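Local coordinates for protein Snx21 (Mus musculus, PDB 4YMR) that binds membranes enriched in phosphatidylinositol 3-phosphate and phosphatidylinositol 4,5-bisphosphate as a sorting nexin and may act in several stages of intracellular trafficking, at residues 13-18 / 39-44; 19-24 / 31-36. All coordinates share one frame; numbering follows the deposited sequence.

Both contacts join the same two helices, 12-24 and 27-43, which follow one another in the chain and form a helical hairpin in the C-terminal tetratricopeptide-repeat domain of this sorting nexin. Contact 2 (19-24 with 31-36) lies next to the turn, with six residues between its segments. Contact 1 (13-18 with 39-44) joins the outer ends, with 20 residues between them, so the chain order is 13-18, 19-24, 31-36, 39-44. Their centres are about 10 Å apart and the two touch directly: A18 CB packs 3.5 Å from W34 CD2. Each also reaches the second subunit, in keeping with the domain-swapped form of the crystal.

Contact 1 of 2, residues 13-18 / 39-44; sequences PELRRA and QLQTQL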
loop_
_atom_site.group_PDB
_atom_site.type_symbol
_atom_site.label_atom_id
_atom_site.label_comp_id
_atom_site.label_asym_id
_atom_site.label_seq_id
_atom_site.Cartn_x
_atom_site.Cartn_y
_atom_site.Cartn_z
ATOM N N PRO A 13 7.983 -11.422 7.727
ATOM C CA PRO A 13 8.413 -11.915 9.046
ATOM C C PRO A 13 9.373 -10.966 9.775
ATOM O O PRO A 13 9.328 -10.875 11.004
ATOM C CB PRO A 13 9.127 -13.226 8.707
ATOM C CG PRO A 13 8.439 -13.709 7.486
ATOM C CD PRO A 13 8.096 -12.467 6.691
ATOM N N GLU A 14 10.218 -10.270 9.017
ATOM C CA GLU A 14 11.203 -9.350 9.582
ATOM C C GLU A 14 10.519 -8.077 10.088
ATOM O O GLU A 14 10.803 -7.606 11.189
ATOM C CB GLU A 14 12.291 -9.026 8.545
ATOM C CG GLU A 14 13.652 -8.644 9.126
ATOM C CD GLU A 14 14.805 -8.811 8.130
ATOM O OE1 GLU A 14 14.550 -9.276 6.993
ATOM O OE2 GLU A 14 15.964 -8.482 8.489
ATOM N N LEU A 15 9.608 -7.534 9.282
ATOM C CA LEU A 15 8.818 -6.369 9.679
ATOM C C LEU A 15 8.004 -6.649 10.935
ATOM O O LEU A 15 7.916 -5.799 11.822
ATOM C CB LEU A 15 7.869 -5.959 8.556
ATOM C CG LEU A 15 8.481 -5.509 7.238
ATOM C CD1 LEU A 15 7.366 -5.090 6.295
ATOM C CD2 LEU A 15 9.481 -4.371 7.459
ATOM N N ARG A 16 7.393 -7.834 10.978
ATOM C CA ARG A 16 6.667 -8.333 12.145
ATOM C C ARG A 16 7.520 -8.258 13.411
ATOM O O ARG A 16 7.120 -7.650 14.398
ATOM C CB ARG A 16 6.205 -9.785 11.915
ATOM C CG ARG A 16 4.841 -9.941 11.232
ATOM C CD ARG A 16 4.577 -11.389 10.772
ATOM N NE ARG A 16 3.946 -11.431 9.450
ATOM C CZ ARG A 16 4.105 -12.407 8.559
ATOM N NH1 ARG A 16 4.873 -13.454 8.834
ATOM N NH2 ARG A 16 3.490 -12.332 7.386
ATOM N N ARG A 17 8.690 -8.890 13.375
ATOM C CA ARG A 17 9.607 -8.866 14.510
ATOM C C ARG A 17 10.104 -7.438 14.801
ATOM O O ARG A 17 10.097 -7.009 15.953
ATOM C CB ARG A 17 10.771 -9.860 14.328
ATOM C CG ARG A 17 11.754 -9.903 15.512
ATOM C CD ARG A 17 11.827 -11.278 16.191
ATOM N NE ARG A 17 12.894 -11.344 17.197
ATOM C CZ ARG A 17 12.714 -11.210 18.511
ATOM N NH1 ARG A 17 11.499 -11.009 19.002
ATOM N NH2 ARG A 17 13.751 -11.280 19.339
ATOM N N ALA A 18 10.501 -6.697 13.766
ATOM C CA ALA A 18 10.936 -5.315 13.964
ATOM C C ALA A 18 9.838 -4.491 14.638
ATOM O O ALA A 18 10.117 -3.675 15.519
ATOM C CB ALA A 18 11.382 -4.671 12.642
ATOM N N GLN A 39 16.665 -2.573 2.794
ATOM C CA GLN A 39 17.578 -3.049 1.749
ATOM C C GLN A 39 16.952 -4.098 0.810
ATOM O O GLN A 39 17.069 -3.984 -0.413
ATOM C CB GLN A 39 18.860 -3.608 2.384
ATOM C CG GLN A 39 19.779 -4.374 1.429
ATOM C CD GLN A 39 20.557 -3.459 0.510
ATOM O OE1 GLN A 39 20.732 -2.278 0.805
ATOM N NE2 GLN A 39 21.032 -3.998 -0.609
ATOM N N LEU A 40 16.317 -5.122 1.381
ATOM C CA LEU A 40 15.572 -6.108 0.598
ATOM C C LEU A 40 14.626 -5.433 -0.406
ATOM O O LEU A 40 14.697 -5.677 -1.611
ATOM C CB LEU A 40 14.774 -7.044 1.522
ATOM C CG LEU A 40 15.532 -8.071 2.372
ATOM C CD1 LEU A 40 14.678 -8.543 3.541
ATOM C CD2 LEU A 40 15.994 -9.271 1.542
ATOM N N GLN A 41 13.755 -4.571 0.105
ATOM C CA GLN A 41 12.737 -3.912 -0.705
ATOM C C GLN A 41 13.305 -3.006 -1.795
ATOM O O GLN A 41 12.759 -2.949 -2.895
ATOM C CB GLN A 41 11.794 -3.092 0.189
ATOM C CG GLN A 41 11.076 -3.901 1.260
ATOM C CD GLN A 41 10.228 -3.022 2.174
ATOM O OE1 GLN A 41 9.192 -2.496 1.766
ATOM N NE2 GLN A 41 10.675 -2.853 3.412
ATOM N N THR A 42 14.403 -2.313 -1.491
ATOM C CA THR A 42 14.923 -1.252 -2.358
ATOM C C THR A 42 15.555 -1.764 -3.659
ATOM O O THR A 42 15.614 -1.038 -4.650
ATOM C CB THR A 42 15.920 -0.324 -1.604
ATOM O OG1 THR A 42 16.228 0.818 -2.410
ATOM C CG2 THR A 42 17.204 -1.043 -1.273
ATOM N N GLN A 43 16.009 -3.013 -3.664
ATOM C CA GLN A 43 16.582 -3.606 -4.870
ATOM C C GLN A 43 15.631 -4.648 -5.421
ATOM O O GLN A 43 15.231 -4.594 -6.580
ATOM C CB GLN A 43 17.932 -4.263 -4.564
ATOM C CG GLN A 43 19.131 -3.636 -5.270
ATOM C CD GLN A 43 20.038 -2.884 -4.308
ATOM O OE1 GLN A 43 19.572 -2.300 -3.327
ATOM N NE2 GLN A 43 21.341 -2.904 -4.580
ATOM N N LEU A 44 15.275 -5.593 -4.559
ATOM C CA LEU A 44 14.454 -6.737 -4.927
ATOM C C LEU A 44 12.961 -6.391 -4.881
ATOM O O LEU A 44 12.198 -6.938 -4.082
ATOM C CB LEU A 44 14.782 -7.908 -3.999
ATOM C CG LEU A 44 16.282 -8.013 -3.683
ATOM C CD1 LEU A 44 16.552 -8.456 -2.244
ATOM C CD2 LEU A 44 16.999 -8.939 -4.667
#
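E14 reaches across from helix 12-24 to L40 of helix 27-43, and its OE1 lies 3.5 Å from L40 CD1. The pair is a van der Waals contact between a carboxylate oxygen and a methyl, since no hydrogen bond or salt bridge links the two segments. With CG anti to the backbone N (chi1 -153°) and the chain extended beyond it, the E14 carboxylate is carried out to the leucine, whose side chain it meets obliquely. Both residues remain partly exposed.

The backbones are well separated here: the nearest CA atoms, those of E14 and L40, are 10.5 Å apart, and only 90 Å² is buried in total. This is the wider end of an antiparallel helix pair, the helix-turn-helix unit from which tetratricopeptide-repeat domains are built.

Deeper in the interface, L15 CD2 comes within 4.5 Å of Q41 NE2, a looser approach between two buried side chains. The amide nitrogen of Q41 is engaged elsewhere, bonding to T56 OG1 on helix 52-66 and to A37 O in its own helix. These two bonds supply partners for the buried amide nitrogen; the T56 bond ties helix 27-43 to helix 52-66, while the A37 bond stays within its own helix. L15 touches T56 as well, and also packs against L143 of the second subunit.

Contact 2 of 2, residues 19-24 / 31-36; sequences QSLTCT and LALWAN
T22 lies at the rim of the W34 indole, close to its plane, while the backbone N of Q19 approaches the six-membered ring obliquely, 3.7 Å from W34 CZ2. At that rim, W34 NE1 donates to T22 OG1 over 2.9 Å. The N-H...O angle is 152°, and the oxygen stays close to the ring plane. The indole and threonine side chains cross at about a right angle. T22 OG1 is anti to its own carbonyl carbon (chi1 -58°), which directs it to the indole while it also bonds to A18 O one turn earlier. Two bonds thus grip this buried hydroxyl, and the indole N-H is satisfied.

Were W34 an alanine, T22 OG1 would probably lose its donor from helix 27-43 and a gap would be likely to open beside Q19 and A18.

The Q19 side chain approaches the ring through CB, 4.2 Å from W34 CH2. The rest of the Q19 chain turns off from the ring, and NE2 bonds to E141 O and L138 O of the second subunit. L138 of that subunit also packs on W34 and T22, so the aromatic contact adjoins the subunit interface.

Further along, the methyls L21 CD1 and L33 CD1 meet at 3.5 Å, their side chains crossing nearly at right angles. The axes of segments 19-24 and 31-36 approach to 9.9 Å with an angle of 146° between their directions, the close antiparallel packing within a helical hairpin typical of the tetratricopeptide-repeat fold.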
loop_
_atom_site.group_PDB
_atom_site.type_symbol
_atom_site.label_atom_id
_atom_site.label_comp_id
_atom_site.label_asym_id
_atom_site.label_seq_id
_atom_site.Cartn_x
_atom_site.Cartn_y
_atom_site.Cartn_z
ATOM N N GLN A 19 8.589 -4.724 14.240
ATOM C CA GLN A 19 7.471 -4.007 14.843
ATOM C C GLN A 19 7.281 -4.328 16.333
ATOM O O GLN A 19 7.071 -3.424 17.139
ATOM C CB GLN A 19 6.168 -4.234 14.083
ATOM C CG GLN A 19 5.017 -3.373 14.609
ATOM C CD GLN A 19 3.648 -3.933 14.266
ATOM O OE1 GLN A 19 3.459 -5.155 14.177
ATOM N NE2 GLN A 19 2.679 -3.041 14.075
ATOM N N SER A 20 7.379 -5.596 16.713
ATOM C CA SER A 20 7.171 -5.949 18.120
ATOM C C SER A 20 8.294 -5.397 18.985
ATOM O O SER A 20 8.046 -4.819 20.043
ATOM C CB SER A 20 6.999 -7.463 18.324
ATOM O OG SER A 20 8.147 -8.190 17.929
ATOM N N LEU A 21 9.525 -5.563 18.513
ATOM C CA LEU A 21 10.700 -5.017 19.182
ATOM C C LEU A 21 10.588 -3.508 19.431
ATOM O O LEU A 21 10.953 -3.028 20.500
ATOM C CB LEU A 21 11.970 -5.340 18.378
ATOM C CG LEU A 21 12.418 -6.802 18.380
ATOM C CD1 LEU A 21 13.633 -7.011 17.482
ATOM C CD2 LEU A 21 12.719 -7.267 19.804
ATOM N N THR A 22 10.073 -2.778 18.444
ATOM C CA THR A 22 9.896 -1.326 18.532
ATOM C C THR A 22 8.799 -0.957 19.530
ATOM O O THR A 22 8.901 0.038 20.252
ATOM C CB THR A 22 9.555 -0.715 17.134
ATOM O OG1 THR A 22 10.593 -1.028 16.197
ATOM C CG2 THR A 22 9.404 0.796 17.207
ATOM N N CYS A 23 7.746 -1.763 19.560
ATOM C CA CYS A 23 6.641 -1.508 20.470
ATOM C C CYS A 23 7.005 -1.810 21.919
ATOM O O CYS A 23 6.485 -1.169 22.828
ATOM C CB CYS A 23 5.372 -2.239 20.027
ATOM S SG CYS A 23 4.580 -1.384 18.649
ATOM N N THR A 24 7.914 -2.761 22.135
ATOM C CA THR A 24 8.424 -2.999 23.485
ATOM C C THR A 24 9.457 -1.937 23.938
ATOM O O THR A 24 9.487 -1.557 25.108
ATOM C CB THR A 24 8.902 -4.480 23.708
ATOM O OG1 THR A 24 10.138 -4.728 23.025
ATOM C CG2 THR A 24 7.840 -5.468 23.226
ATOM N N LEU A 31 16.330 -1.663 15.013
ATOM C CA LEU A 31 16.896 -0.881 13.912
ATOM C C LEU A 31 17.485 -1.739 12.789
ATOM O O LEU A 31 17.156 -1.547 11.618
ATOM C CB LEU A 31 17.936 0.117 14.421
ATOM C CG LEU A 31 18.618 0.993 13.361
ATOM C CD1 LEU A 31 17.640 1.980 12.764
ATOM C CD2 LEU A 31 19.839 1.709 13.944
ATOM N N ALA A 32 18.349 -2.681 13.159
ATOM C CA ALA A 32 18.971 -3.597 12.214
ATOM C C ALA A 32 17.932 -4.347 11.361
ATOM O O ALA A 32 18.093 -4.479 10.146
ATOM C CB ALA A 32 19.890 -4.572 12.949
ATOM N N LEU A 33 16.863 -4.816 12.000
ATOM C CA LEU A 33 15.787 -5.523 11.302
ATOM C C LEU A 33 15.053 -4.647 10.271
ATOM O O LEU A 33 14.901 -5.044 9.113
ATOM C CB LEU A 33 14.796 -6.120 12.306
ATOM C CG LEU A 33 15.403 -7.169 13.236
ATOM C CD1 LEU A 33 14.335 -7.816 14.105
ATOM C CD2 LEU A 33 16.153 -8.211 12.419
ATOM N N TRP A 34 14.590 -3.471 10.688
ATOM C CA TRP A 34 14.043 -2.506 9.742
ATOM C C TRP A 34 15.021 -2.217 8.587
ATOM O O TRP A 34 14.609 -2.046 7.441
ATOM C CB TRP A 34 13.716 -1.169 10.429
ATOM C CG TRP A 34 12.605 -1.132 11.467
ATOM C CD1 TRP A 34 12.734 -0.766 12.780
ATOM C CD2 TRP A 34 11.215 -1.427 11.271
ATOM N NE1 TRP A 34 11.520 -0.822 13.413
ATOM C CE2 TRP A 34 10.560 -1.221 12.514
ATOM C CE3 TRP A 34 10.446 -1.836 10.167
ATOM C CZ2 TRP A 34 9.189 -1.413 12.690
ATOM C CZ3 TRP A 34 9.080 -2.029 10.342
ATOM C CH2 TRP A 34 8.468 -1.822 11.599
ATOM N N ALA A 35 16.309 -2.141 8.911
ATOM C CA ALA A 35 17.341 -1.678 7.985
ATOM C C ALA A 35 17.602 -2.685 6.869
ATOM O O ALA A 35 17.743 -2.309 5.711
ATOM C CB ALA A 35 18.635 -1.378 8.736
ATOM N N ASN A 36 17.674 -3.961 7.231
ATOM C CA ASN A 36 17.783 -5.034 6.252
ATOM C C ASN A 36 16.511 -5.232 5.416
ATOM O O ASN A 36 16.595 -5.441 4.211
ATOM C CB ASN A 36 18.212 -6.328 6.940
ATOM C CG ASN A 36 19.602 -6.222 7.544
ATOM O OD1 ASN A 36 20.520 -5.657 6.936
ATOM N ND2 ASN A 36 19.762 -6.749 8.752
#